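PDB 6DTU: maltose-binding protein MalE1 from Thermotoga maritima, which binds malto-oligosaccharides such as maltotetraose and, as a solute-binding protein, probably delivers them to a membrane transporter for uptake. Local coordinates for residues A[55-60]-A[270-275]; A[264-269]-A[280-285]. All coordinates share one frame; numbering follows the deposited sequence.

Contact 1 (A[55-60]-A[270-275]); sequences GADIIV and AKSPNK
D57, just ahead of strand 58-62, joins the loop 270-275 through a single carboxylate oxygen, OD1, which takes two hydrogen bonds from that loop. The shorter comes from the hydroxyl of S272, whose OG donates to D57 OD1 at 2.5 Å and uses the anti lone pair, the one turned away from OD2. The second comes from the amide of N274: ND2 lies 3.2 Å from D57 OD1, and its N-H...O angle of 168° is nearly straight. This donor approaches from well above the carboxylate plane, while OD1 lies almost in the plane of the amide, and the two planes stand 75° apart.

One shell out, the loop orders its own donors. S272 holds OG anti to its backbone N (chi1 163°), which sets the hydroxyl between the carboxylate and the chain ahead: OG donates its hydrogen bond to D57 OD1 and accepts one from the backbone N of N274, at 2.9 Å, closing an ST turn. A type I beta turn from S272 to K275, with K275 N bonded to S272 O, bends the same residues toward helix 275-286. K275, the last residue of the turn, reaches back with NZ to A270 O, on a lone pair in the carbonyl plane, at 2.9 Å and also forms a salt bridge with E76.

The other oxygen, D57 OD2, accepts from the backbone N of T6 on strand 4-9. One buried acid thus ties two neighbouring strands of the sheet to the loop that leads into a helix. With three neutral donors divided between its oxygens, the carboxylate is likely to stay ionised although buried, its charge offset by hydrogen bonds.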
loop_
_atom_site.group_PDB
_atom_site.type_symbol
_atom_site.label_atom_id
_atom_site.label_comp_id
_atom_site.label_asym_id
_atom_site.label_seq_id
_atom_site.Cartn_x
_atom_site.Cartn_y
_atom_site.Cartn_z
ATOM N N GLY A 55 5.639 -6.672 21.937
ATOM C CA GLY A 55 5.131 -6.723 20.578
ATOM C C GLY A 55 4.143 -7.863 20.362
ATOM O O GLY A 55 4.193 -8.905 21.018
ATOM N N ALA A 56 3.240 -7.664 19.403
ATOM C CA ALA A 56 2.314 -8.731 19.029
ATOM C C ALA A 56 3.090 -9.950 18.543
ATOM O O ALA A 56 4.239 -9.852 18.102
ATOM C CB ALA A 56 1.417 -8.256 17.883
ATOM N N ASP A 57 2.456 -11.123 18.644
ATOM C CA ASP A 57 3.094 -12.324 18.110
ATOM C C ASP A 57 3.132 -12.320 16.592
ATOM O O ASP A 57 4.041 -12.911 16.003
ATOM C CB ASP A 57 2.362 -13.560 18.612
ATOM C CG ASP A 57 2.227 -13.556 20.127
ATOM O OD1 ASP A 57 3.230 -13.824 20.816
ATOM O OD2 ASP A 57 1.126 -13.256 20.658
ATOM N N ILE A 58 2.132 -11.711 15.958
ATOM C CA ILE A 58 2.008 -11.659 14.506
ATOM C C ILE A 58 1.619 -10.242 14.122
ATOM O O ILE A 58 0.738 -9.650 14.756
ATOM C CB ILE A 58 0.910 -12.641 14.059
ATOM C CG1 ILE A 58 1.321 -14.092 14.356
ATOM C CG2 ILE A 58 0.549 -12.460 12.601
ATOM C CD1 ILE A 58 0.172 -15.096 14.164
ATOM N N ILE A 59 2.267 -9.685 13.099
ATOM C CA ILE A 59 1.874 -8.388 12.563
ATOM C C ILE A 59 1.490 -8.567 11.102
ATOM O O ILE A 59 2.046 -9.405 10.386
ATOM C CB ILE A 59 2.934 -7.264 12.766
ATOM C CG1 ILE A 59 4.240 -7.611 12.033
ATOM C CG2 ILE A 59 3.140 -6.994 14.248
ATOM C CD1 ILE A 59 5.264 -6.482 12.035
ATOM N N VAL A 60 0.534 -7.763 10.659
ATOM C CA VAL A 60 0.061 -7.797 9.283
ATOM C C VAL A 60 0.439 -6.474 8.637
ATOM O O VAL A 60 0.118 -5.407 9.167
ATOM C CB VAL A 60 -1.459 -8.036 9.218
ATOM C CG1 VAL A 60 -1.914 -8.117 7.774
ATOM C CG2 VAL A 60 -1.874 -9.283 10.027
ATOM N N ALA A 270 10.016 -12.316 16.081
ATOM C CA ALA A 270 11.117 -13.188 16.475
ATOM C C ALA A 270 11.391 -13.146 17.972
ATOM O O ALA A 270 12.077 -14.045 18.489
ATOM C CB ALA A 270 12.393 -12.842 15.709
ATOM N N LYS A 271 10.877 -12.144 18.673
ATOM C CA LYS A 271 11.080 -12.064 20.109
ATOM C C LYS A 271 9.958 -12.730 20.882
ATOM O O LYS A 271 10.035 -12.807 22.106
ATOM C CB LYS A 271 11.242 -10.616 20.569
ATOM C CG LYS A 271 12.295 -9.810 19.786
ATOM C CD LYS A 271 13.658 -10.460 19.807
ATOM C CE LYS A 271 14.671 -9.606 19.054
ATOM N NZ LYS A 271 15.980 -10.317 18.924
ATOM N N SER A 272 8.932 -13.213 20.199
ATOM C CA SER A 272 7.770 -13.742 20.896
ATOM C C SER A 272 8.046 -15.164 21.359
ATOM O O SER A 272 8.550 -15.971 20.582
ATOM C CB SER A 272 6.581 -13.776 19.966
ATOM O OG SER A 272 5.602 -14.637 20.529
ATOM N N PRO A 273 7.761 -15.498 22.616
ATOM C CA PRO A 273 7.889 -16.901 23.045
ATOM C C PRO A 273 6.865 -17.812 22.404
ATOM O O PRO A 273 6.980 -19.042 22.545
ATOM C CB PRO A 273 7.676 -16.823 24.561
ATOM C CG PRO A 273 6.755 -15.682 24.725
ATOM C CD PRO A 273 7.167 -14.658 23.668
ATOM N N ASN A 274 5.880 -17.255 21.696
ATOM C CA ASN A 274 4.859 -18.036 21.012
ATOM C C ASN A 274 5.150 -18.182 19.528
ATOM O O ASN A 274 4.247 -18.544 18.770
ATOM C CB ASN A 274 3.465 -17.420 21.199
ATOM C CG ASN A 274 3.094 -17.248 22.661
ATOM O OD1 ASN A 274 2.948 -18.231 23.367
ATOM N ND2 ASN A 274 2.985 -15.993 23.117
ATOM N N LYS A 275 6.394 -17.922 19.098
ATOM C CA LYS A 275 6.640 -17.827 17.666
ATOM C C LYS A 275 6.427 -19.143 16.934
ATOM O O LYS A 275 5.997 -19.137 15.772
ATOM C CB LYS A 275 7.997 -17.198 17.375
ATOM C CG LYS A 275 9.218 -17.963 17.861
ATOM C CD LYS A 275 10.428 -17.062 17.693
ATOM C CE LYS A 275 11.738 -17.733 18.036
ATOM N NZ LYS A 275 12.838 -16.718 17.794
#

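Contact 2 (A[264-269]-A[280-285]); sequences QGFMVN and EFLTSF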
loop_
_atom_site.group_PDB
_atom_site.type_symbol
_atom_site.label_atom_id
_atom_site.label_comp_id
_atom_site.label_asym_id
_atom_site.label_seq_id
_atom_site.Cartn_x
_atom_site.Cartn_y
_atom_site.Cartn_z
ATOM N N GLN A 264 0.943 -7.540 0.778
ATOM C CA GLN A 264 0.508 -7.554 2.174
ATOM C C GLN A 264 0.619 -8.981 2.687
ATOM O O GLN A 264 0.351 -9.931 1.943
ATOM C CB GLN A 264 -0.957 -7.105 2.287
ATOM C CG GLN A 264 -1.223 -5.658 1.879
ATOM C CD GLN A 264 -0.820 -4.679 2.956
ATOM O OE1 GLN A 264 -0.889 -4.977 4.152
ATOM N NE2 GLN A 264 -0.409 -3.488 2.543
ATOM N N GLY A 265 1.056 -9.135 3.937
ATOM C CA GLY A 265 1.304 -10.455 4.485
ATOM C C GLY A 265 1.426 -10.459 5.993
ATOM O O GLY A 265 1.357 -9.427 6.663
ATOM N N PHE A 266 1.607 -11.665 6.510
ATOM C CA PHE A 266 1.668 -11.946 7.935
ATOM C C PHE A 266 3.117 -12.221 8.316
ATOM O O PHE A 266 3.755 -13.111 7.740
ATOM C CB PHE A 266 0.829 -13.189 8.247
ATOM C CG PHE A 266 -0.650 -13.042 7.951
ATOM C CD1 PHE A 266 -1.544 -12.725 8.977
ATOM C CD2 PHE A 266 -1.157 -13.233 6.663
ATOM C CE1 PHE A 266 -2.932 -12.580 8.726
ATOM C CE2 PHE A 266 -2.544 -13.080 6.402
ATOM C CZ PHE A 266 -3.425 -12.756 7.438
ATOM N N MET A 267 3.614 -11.498 9.319
ATOM C CA MET A 267 4.979 -11.644 9.809
ATOM C C MET A 267 4.945 -12.049 11.274
ATOM O O MET A 267 4.037 -11.665 12.000
ATOM C CB MET A 267 5.731 -10.348 9.660
ATOM C CG MET A 267 6.011 -10.037 8.211
ATOM S SD MET A 267 6.290 -8.294 7.899
ATOM C CE MET A 267 4.613 -7.646 7.858
ATOM N N VAL A 268 5.941 -12.824 11.711
ATOM C CA VAL A 268 5.999 -13.385 13.059
ATOM C C VAL A 268 7.077 -12.660 13.862
ATOM O O VAL A 268 8.185 -12.437 13.367
ATOM C CB VAL A 268 6.260 -14.903 13.024
ATOM C CG1 VAL A 268 6.444 -15.452 14.450
ATOM C CG2 VAL A 268 5.115 -15.610 12.321
ATOM N N ASN A 269 6.741 -12.290 15.098
ATOM C CA ASN A 269 7.673 -11.609 15.995
ATOM C C ASN A 269 8.753 -12.589 16.451
ATOM O O ASN A 269 8.460 -13.550 17.172
ATOM C CB ASN A 269 6.873 -11.141 17.202
ATOM C CG ASN A 269 7.688 -10.349 18.221
ATOM O OD1 ASN A 269 8.902 -10.200 18.124
ATOM N ND2 ASN A 269 6.992 -9.833 19.220
ATOM N N GLU A 280 2.776 -21.949 13.135
ATOM C CA GLU A 280 1.815 -23.023 12.886
ATOM C C GLU A 280 0.454 -22.474 12.482
ATOM O O GLU A 280 -0.194 -22.987 11.566
ATOM C CB GLU A 280 1.669 -23.906 14.127
ATOM C CG GLU A 280 0.564 -24.995 14.010
ATOM C CD GLU A 280 0.935 -26.172 13.098
ATOM O OE1 GLU A 280 2.109 -26.282 12.665
ATOM O OE2 GLU A 280 0.040 -27.004 12.813
ATOM N N PHE A 281 -0.026 -21.476 13.209
ATOM C CA PHE A 281 -1.269 -20.800 12.860
ATOM C C PHE A 281 -1.239 -20.261 11.427
ATOM O O PHE A 281 -2.205 -20.422 10.668
ATOM C CB PHE A 281 -1.477 -19.703 13.892
ATOM C CG PHE A 281 -2.618 -18.807 13.623
ATOM C CD1 PHE A 281 -3.897 -19.184 13.932
ATOM C CD2 PHE A 281 -2.405 -17.559 13.094
ATOM C CE1 PHE A 281 -4.954 -18.323 13.713
ATOM C CE2 PHE A 281 -3.453 -16.704 12.849
ATOM C CZ PHE A 281 -4.719 -17.078 13.161
ATOM N N LEU A 282 -0.123 -19.653 11.028
ATOM C CA LEU A 282 -0.049 -19.072 9.691
ATOM C C LEU A 282 0.005 -20.149 8.618
ATOM O O LEU A 282 -0.695 -20.048 7.606
ATOM C CB LEU A 282 1.164 -18.152 9.576
ATOM C CG LEU A 282 1.068 -16.906 10.462
ATOM C CD1 LEU A 282 2.325 -16.091 10.201
ATOM C CD2 LEU A 282 -0.174 -16.087 10.170
ATOM N N THR A 283 0.850 -21.169 8.801
ATOM C CA THR A 283 1.056 -22.145 7.725
ATOM C C THR A 283 -0.059 -23.180 7.639
ATOM O O THR A 283 -0.390 -23.644 6.541
ATOM C CB THR A 283 2.408 -22.854 7.872
ATOM O OG1 THR A 283 2.418 -23.596 9.103
ATOM C CG2 THR A 283 3.553 -21.833 7.826
ATOM N N SER A 284 -0.602 -23.607 8.774
ATOM C CA SER A 284 -1.549 -24.716 8.768
ATOM C C SER A 284 -2.991 -24.268 8.597
ATOM O O SER A 284 -3.859 -25.111 8.330
ATOM C CB SER A 284 -1.455 -25.496 10.083
ATOM O OG SER A 284 -2.128 -24.789 11.129
ATOM N N PHE A 285 -3.264 -22.976 8.775
ATOM C CA PHE A 285 -4.630 -22.461 8.811
ATOM C C PHE A 285 -4.762 -21.242 7.908
ATOM O O PHE A 285 -5.525 -21.271 6.942
ATOM C CB PHE A 285 -5.030 -22.119 10.260
ATOM C CG PHE A 285 -6.415 -21.515 10.415
ATOM C CD1 PHE A 285 -7.515 -22.049 9.743
ATOM C CD2 PHE A 285 -6.633 -20.465 11.302
ATOM C CE1 PHE A 285 -8.783 -21.510 9.895
ATOM C CE2 PHE A 285 -7.916 -19.931 11.469
ATOM C CZ PHE A 285 -8.991 -20.472 10.780
#
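L282 sets its two methyl groups against two side chains of strand 260-268, and this apolar packing is the whole of the contact. CD2 is the branch turned to F266: it lies 3.6 Å from F266 CB and 3.8 Å from F266 CG, meeting the root of the ring obliquely. CD1 lies against V268 CG2, at 3.5 Å, and also touches F266 CB; the leucine and valine side chains run alongside one another with opposite sense. With CG anti to the carbonyl carbon (chi1 -66°), the leucine fork is directed at the strand, and F266 and V268, two residues apart, both point toward the helix. Shortening L282 to alanine removes both methyls, and F266 CB and V268 CG2 would probably be left facing a gap between helix and sheet.

The polar groups are satisfied away from this interface. In the helix, E280 O accepts both the backbone N of S284, at 2.9 Å, and S284 OG, at 2.7 Å, from opposite faces of its carbonyl plane. On the strand, Q264 touches two glucose units of the bound maltotetraose and bonds E109 through NE2.

I104 on strand 100-109 and I279 on the helix extend the same apolar layer. Strand and helix are thus joined by shape and burial of methyl and phenyl groups, a helix-on-sheet core that needs no polar partner across it.

How the contacts relate
Both contacts are buried and lie about 10 Å apart, centre to centre, on one sheet of the binding-protein fold. Strands 58-62 and 260-268 are antiparallel neighbours there, bonded between I59 O and M267 N and between D57 O and N269 N, while V60 packs on F266. Contact 1 sits at the ends of the strands, where the loop, partly exposed, leads from one of them into helix 275-286, and its chemistry is polar and directional. Contact 2 joins that helix to the strand's face and is purely apolar. I58, touching both F281 and L282, links the two: polar bonds fix the turn, apolar packing seats the helix beyond it.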